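PDB 4IRT: uncharacterized protein from Bacteroides ovatus, which is of unknown function but belongs to a BNR-repeat beta-propeller family and may act as a neuraminidase-like enzyme. Local coordinates for residues 15-20 against 70-75; 63-68 against 88-93. All coordinates share one frame; numbering follows the deposited sequence.

Contact 1: 15-20 against 70-75; sequences CTSVNT and KDAHNI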
loop_
_atom_site.group_PDB
_atom_site.type_symbol
_atom_site.label_atom_id
_atom_site.label_comp_id
_atom_site.label_asym_id
_atom_site.label_seq_id
_atom_site.Cartn_x
_atom_site.Cartn_y
_atom_site.Cartn_z
ATOM N N CYS A 15 0.323 5.931 19.443
ATOM C CA CYS A 15 -0.199 7.287 19.636
ATOM C C CYS A 15 -0.566 7.975 18.319
ATOM O O CYS A 15 -1.357 8.929 18.319
ATOM C CB CYS A 15 0.794 8.152 20.405
ATOM S SG CYS A 15 1.130 7.594 22.099
ATOM N N THR A 16 0.044 7.517 17.222
ATOM C CA THR A 16 -0.363 7.849 15.873
ATOM C C THR A 16 -0.535 6.541 15.089
ATOM O O THR A 16 -0.215 5.478 15.589
ATOM C CB THR A 16 0.682 8.699 15.109
ATOM O OG1 THR A 16 1.807 7.864 14.780
ATOM C CG2 THR A 16 1.119 9.930 15.912
ATOM N N SER A 17 -1.010 6.643 13.850
ATOM C CA SER A 17 -1.231 5.492 12.961
ATOM C C SER A 17 -0.017 5.134 12.097
ATOM O O SER A 17 -0.158 4.409 11.135
ATOM C CB SER A 17 -2.421 5.771 12.027
ATOM O OG SER A 17 -2.248 6.993 11.332
ATOM N N VAL A 18 1.172 5.621 12.460
ATOM C CA VAL A 18 2.371 5.410 11.661
ATOM C C VAL A 18 2.659 3.940 11.326
ATOM O O VAL A 18 3.132 3.614 10.212
ATOM C CB VAL A 18 3.607 6.143 12.273
ATOM C CG1 VAL A 18 4.104 5.455 13.529
ATOM C CG2 VAL A 18 4.713 6.270 11.227
ATOM N N ASN A 19 2.330 3.034 12.246
ATOM C CA ASN A 19 2.570 1.613 11.990
ATOM C C ASN A 19 1.499 0.966 11.141
ATOM O O ASN A 19 1.699 -0.155 10.680
ATOM C CB ASN A 19 2.657 0.835 13.300
ATOM C CG ASN A 19 3.983 0.983 14.008
ATOM O OD1 ASN A 19 5.029 1.247 13.407
ATOM N ND2 ASN A 19 3.953 0.770 15.304
ATOM N N THR A 20 0.368 1.659 10.933
ATOM C CA THR A 20 -0.840 1.040 10.384
ATOM C C THR A 20 -1.492 1.910 9.268
ATOM O O THR A 20 -2.667 2.254 9.339
ATOM C CB THR A 20 -1.863 0.796 11.513
ATOM O OG1 THR A 20 -2.182 2.056 12.154
ATOM C CG2 THR A 20 -1.320 -0.172 12.553
ATOM N N LYS A 70 5.634 10.600 15.783
ATOM C CA LYS A 70 4.565 11.605 15.898
ATOM C C LYS A 70 4.001 12.103 14.576
ATOM O O LYS A 70 2.914 12.682 14.565
ATOM C CB LYS A 70 5.052 12.799 16.739
ATOM C CG LYS A 70 5.204 12.436 18.188
ATOM C CD LYS A 70 5.626 13.631 19.004
ATOM C CE LYS A 70 6.149 13.223 20.375
ATOM N NZ LYS A 70 5.014 12.884 21.271
ATOM N N ASP A 71 4.698 11.861 13.463
ATOM C CA ASP A 71 4.190 12.134 12.111
ATOM C C ASP A 71 3.818 10.815 11.431
ATOM O O ASP A 71 4.689 10.029 11.012
ATOM C CB ASP A 71 5.245 12.889 11.290
ATOM C CG ASP A 71 4.700 13.450 10.010
ATOM O OD1 ASP A 71 3.773 12.859 9.424
ATOM O OD2 ASP A 71 5.241 14.479 9.537
ATOM N N ALA A 72 2.524 10.564 11.317
ATOM C CA ALA A 72 2.025 9.321 10.707
ATOM C C ALA A 72 2.388 9.144 9.255
ATOM O O ALA A 72 2.152 8.070 8.703
ATOM C CB ALA A 72 0.500 9.228 10.877
ATOM N N HIS A 73 2.923 10.179 8.593
ATOM C CA HIS A 73 3.459 9.995 7.250
ATOM C C HIS A 73 4.707 9.136 7.196
ATOM O O HIS A 73 5.017 8.534 6.146
ATOM C CB HIS A 73 3.807 11.326 6.594
ATOM C CG HIS A 73 2.609 12.177 6.314
ATOM N ND1 HIS A 73 2.061 13.020 7.253
ATOM C CD2 HIS A 73 1.840 12.294 5.206
ATOM C CE1 HIS A 73 0.997 13.613 6.737
ATOM N NE2 HIS A 73 0.860 13.212 5.487
ATOM N N ASN A 74 5.433 9.127 8.311
ATOM C CA ASN A 74 6.831 8.710 8.346
ATOM C C ASN A 74 7.025 7.168 8.464
ATOM O O ASN A 74 7.817 6.655 9.273
ATOM C CB ASN A 74 7.556 9.442 9.470
ATOM C CG ASN A 74 7.783 10.913 9.172
ATOM O OD1 ASN A 74 6.868 11.628 8.726
ATOM N ND2 ASN A 74 8.996 11.384 9.439
ATOM N N ILE A 75 6.290 6.456 7.614
ATOM C CA ILE A 75 6.187 4.998 7.689
ATOM C C ILE A 75 7.453 4.239 7.304
ATOM O O ILE A 75 8.383 4.793 6.705
ATOM C CB ILE A 75 5.018 4.504 6.818
ATOM C CG1 ILE A 75 5.260 4.855 5.336
ATOM C CG2 ILE A 75 3.726 5.119 7.320
ATOM C CD1 ILE A 75 5.718 3.688 4.523
#
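Val18 packs against Ala72 where two type I beta turns, Ser17 to Thr20 and Asp71 to Asn74, meet in the loops of a beta-propeller; segment 70-75 is part of the link between two successive blade sheets. The alpha carbons of Val18 and Ala72 are 4.0 Å apart, and no hydrogen bond joins the segments, so the contact rests on van der Waals packing. Val18 CB lies 3.9 Å from Ala72 CA, and Ala72 CB meets Ser17 OG. Val18 CG2, set anti to the backbone N, reaches the backbone of the second turn, 3.7 Å from Asn74 O, and also touches Ile75 CG2. That methyl of Ile75 lies in turn 3.3 Å from Val18 O, so each of these side chains rests on the other segment. Beside them, Thr16 CG2 sits 3.6 Å from Lys70 O.

The next shell fixes these groups. Thr16 OG1 lies between the backbone N and carbonyl carbon (chi1 72°), where it accepts from Val18 N at 3.3 Å in an ST turn and hydrogen-bonds Val69 O just before the second segment. Asn19 OD1 bonds to Tyr40 N, while Tyr40 OH bonds to Asn74 O; strand 34-40 thereby ties both turns together.

On the 70-75 side an Asx turn reinforces the backbone bond from Asn74 N to Asp71 O. Asp71 OD1 takes two donors: His73 N, at 2.9 Å, meets it on the anti side and 28° out of the carboxylate plane, whereas His73 ND1 donates to its syn lone pair. The first bond holds the backbone in the Asx turn; the second, with the stack on His93, helps set the turn of the His73 ring. The carboxylate oxygen lies only 4° out of the imidazole plane, with His73 ND1 2.8 Å from Asp71 OD1.

Contact 2: 63-68 against 88-93; sequences TQYQGN and VSFDHH. With EDO (1,2-ethanediol), chain L.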
loop_
_atom_site.group_PDB
_atom_site.type_symbol
_atom_site.label_atom_id
_atom_site.label_comp_id
_atom_site.label_asym_id
_atom_site.label_seq_id
_atom_site.Cartn_x
_atom_site.Cartn_y
_atom_site.Cartn_z
ATOM N N THR A 63 16.583 -2.151 15.939
ATOM C CA THR A 63 17.681 -1.651 15.130
ATOM C C THR A 63 18.274 -0.394 15.778
ATOM O O THR A 63 17.810 0.069 16.830
ATOM C CB THR A 63 17.234 -1.307 13.694
ATOM O OG1 THR A 63 16.422 -0.111 13.710
ATOM C CG2 THR A 63 16.420 -2.455 13.065
ATOM N N GLN A 64 19.259 0.163 15.098
ATOM C CA GLN A 64 19.967 1.337 15.559
ATOM C C GLN A 64 19.238 2.615 15.141
ATOM O O GLN A 64 19.713 3.715 15.436
ATOM C CB GLN A 64 21.393 1.336 14.986
ATOM C CG GLN A 64 21.473 1.465 13.451
ATOM C CD GLN A 64 21.596 0.127 12.752
ATOM O OE1 GLN A 64 20.821 -0.791 13.035
ATOM N NE2 GLN A 64 22.535 0.018 11.805
ATOM N N TYR A 65 18.105 2.476 14.451
ATOM C CA TYR A 65 17.400 3.614 13.879
ATOM C C TYR A 65 16.095 3.937 14.586
ATOM O O TYR A 65 15.406 3.056 15.083
ATOM C CB TYR A 65 17.114 3.363 12.398
ATOM C CG TYR A 65 18.393 3.138 11.619
ATOM C CD1 TYR A 65 19.370 4.137 11.550
ATOM C CD2 TYR A 65 18.640 1.937 10.969
ATOM C CE1 TYR A 65 20.550 3.947 10.847
ATOM C CE2 TYR A 65 19.818 1.742 10.255
ATOM C CZ TYR A 65 20.765 2.747 10.206
ATOM O OH TYR A 65 21.953 2.580 9.519
ATOM N N GLN A 66 15.801 5.231 14.610
ATOM C CA GLN A 66 14.551 5.764 15.102
ATOM C C GLN A 66 13.816 6.473 13.998
ATOM O O GLN A 66 14.427 6.896 13.018
ATOM C CB GLN A 66 14.806 6.762 16.205
ATOM C CG GLN A 66 15.211 6.135 17.507
ATOM C CD GLN A 66 15.494 7.190 18.551
ATOM O OE1 GLN A 66 16.489 7.845 18.472
ATOM N NE2 GLN A 66 14.614 7.333 19.543
ATOM N N GLY A 67 12.499 6.602 14.157
ATOM C CA GLY A 67 11.712 7.470 13.293
ATOM C C GLY A 67 10.890 8.514 14.050
ATOM O O GLY A 67 10.617 8.384 15.263
ATOM N N ASN A 68 10.502 9.563 13.346
ATOM C CA ASN A 68 9.601 10.583 13.902
ATOM C C ASN A 68 8.165 10.067 13.929
ATOM O O ASN A 68 7.354 10.449 13.122
ATOM C CB ASN A 68 9.690 11.867 13.101
ATOM C CG ASN A 68 8.855 12.968 13.693
ATOM O OD1 ASN A 68 8.539 12.944 14.891
ATOM N ND2 ASN A 68 8.496 13.949 12.871
ATOM N N VAL A 88 14.923 -1.900 3.435
ATOM C CA VAL A 88 13.988 -1.145 4.241
ATOM C C VAL A 88 14.232 0.354 4.098
ATOM O O VAL A 88 15.367 0.827 4.111
ATOM C CB VAL A 88 14.032 -1.591 5.722
ATOM C CG1 VAL A 88 15.372 -1.256 6.351
ATOM C CG2 VAL A 88 12.883 -0.985 6.508
ATOM N N SER A 89 13.142 1.096 3.973
ATOM C CA SER A 89 13.182 2.533 3.823
ATOM C C SER A 89 12.106 3.107 4.741
ATOM O O SER A 89 11.005 2.567 4.835
ATOM C CB SER A 89 12.983 2.921 2.339
ATOM O OG SER A 89 13.173 4.317 2.125
ATOM N N PHE A 90 12.429 4.190 5.435
ATOM C CA PHE A 90 11.606 4.623 6.562
ATOM C C PHE A 90 11.741 6.095 6.880
ATOM O O PHE A 90 12.721 6.719 6.517
ATOM C CB PHE A 90 11.987 3.844 7.811
ATOM C CG PHE A 90 13.461 3.805 8.084
ATOM C CD1 PHE A 90 14.284 2.941 7.408
ATOM C CD2 PHE A 90 14.025 4.644 9.037
ATOM C CE1 PHE A 90 15.650 2.920 7.655
ATOM C CE2 PHE A 90 15.403 4.628 9.298
ATOM C CZ PHE A 90 16.207 3.756 8.613
ATOM N N ASP A 91 10.764 6.602 7.607
ATOM C CA ASP A 91 10.872 7.879 8.319
ATOM C C ASP A 91 11.061 9.114 7.427
ATOM O O ASP A 91 11.995 9.931 7.637
ATOM C CB ASP A 91 12.009 7.803 9.357
ATOM C CG ASP A 91 12.055 9.039 10.245
ATOM O OD1 ASP A 91 10.972 9.603 10.520
ATOM O OD2 ASP A 91 13.156 9.463 10.631
ATOM N N HIS A 92 10.162 9.280 6.462
ATOM C CA HIS A 92 10.180 10.448 5.607
ATOM C C HIS A 92 8.873 11.240 5.587
ATOM O O HIS A 92 7.763 10.679 5.461
ATOM C CB HIS A 92 10.399 10.081 4.150
ATOM C CG HIS A 92 11.478 9.077 3.893
ATOM N ND1 HIS A 92 11.219 7.726 3.812
ATOM C CD2 HIS A 92 12.794 9.233 3.599
ATOM C CE1 HIS A 92 12.336 7.091 3.491
ATOM N NE2 HIS A 92 13.302 7.981 3.348
ATOM N N HIS A 93 9.038 12.552 5.520
ATOM C CA HIS A 93 7.964 13.453 5.124
ATOM C C HIS A 93 8.575 14.682 4.485
ATOM O O HIS A 93 8.584 15.766 5.075
ATOM C CB HIS A 93 7.089 13.807 6.310
ATOM C CG HIS A 93 5.824 14.499 5.923
ATOM N ND1 HIS A 93 4.946 15.015 6.851
ATOM C CD2 HIS A 93 5.301 14.786 4.706
ATOM C CE1 HIS A 93 3.926 15.568 6.224
ATOM N NE2 HIS A 93 4.115 15.446 4.922
HETATM C C1 EDO L . 12.808 12.619 9.470
HETATM O O1 EDO L . 13.318 13.396 10.590
HETATM C C2 EDO L . 13.917 12.203 8.504
HETATM O O2 EDO L . 14.644 11.051 8.980
HETATM O O HOH W 1 15.650 7.904 10.772
#
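The rings of Tyr65 and Phe90 meet obliquely, their centroids 5.5 Å apart and their planes at 40°. Phe90 CZ touches Tyr65 CG at 3.8 Å, and Phe90 CE2 approaches Tyr65 CB. Gln64 CG covers one face of the Tyr65 ring over its centre, Gln66 O lies at the Phe90 edge near the ring plane, and Phe90 O sits above one face of His92, offset toward the rim.

Beyond the rings, Asp91 CG is anti to the backbone N (chi1 -173°) and lies 3.4 Å from Gly67 CA. Asn68 N donates to Asp91 OD1 at 2.9 Å from above the carboxylate plane, 57° out of it. Asp91 OD2 receives a bond from 1,2-ethanediol O2 at 2.7 Å, probably a crystallisation molecule, and another from a water that also donates to Gln66 O at 2.7 Å, so solvent bridges the two segments.

Strand 65-66 continues the chain past the corner at Gln64, with Tyr65 and Gly67 bonded through their backbones to Leu46 and Gly44. Strand 86-90 is the middle strand of the following sheet; Phe90 bridges the two blades, touching Leu46 of strand 45-52 and Cys100 of strand 99-101.

Contact 1 is mostly buried, contact 2 nearer the surface, and their centres lie about 11 Å apart. Their segments alternate along the chain: 63-68 leads almost directly into 70-75, and 88-93 begins at the end of strand 86-90, the second strand of the hairpin that follows 70-75. The first contact joins loops by methyl and backbone packing without a bond across; the second joins adjacent blade sheets through aromatic rings, with a carboxylate and solvent at its outer end. Polar side chains connect them. Asn74 ND2 lies 2.9 Å from Asp91 OD1, giving that oxygen a second donor, and Asp71 OD2 lies 2.8 Å from His93 ND1, both probable hydrogen bonds.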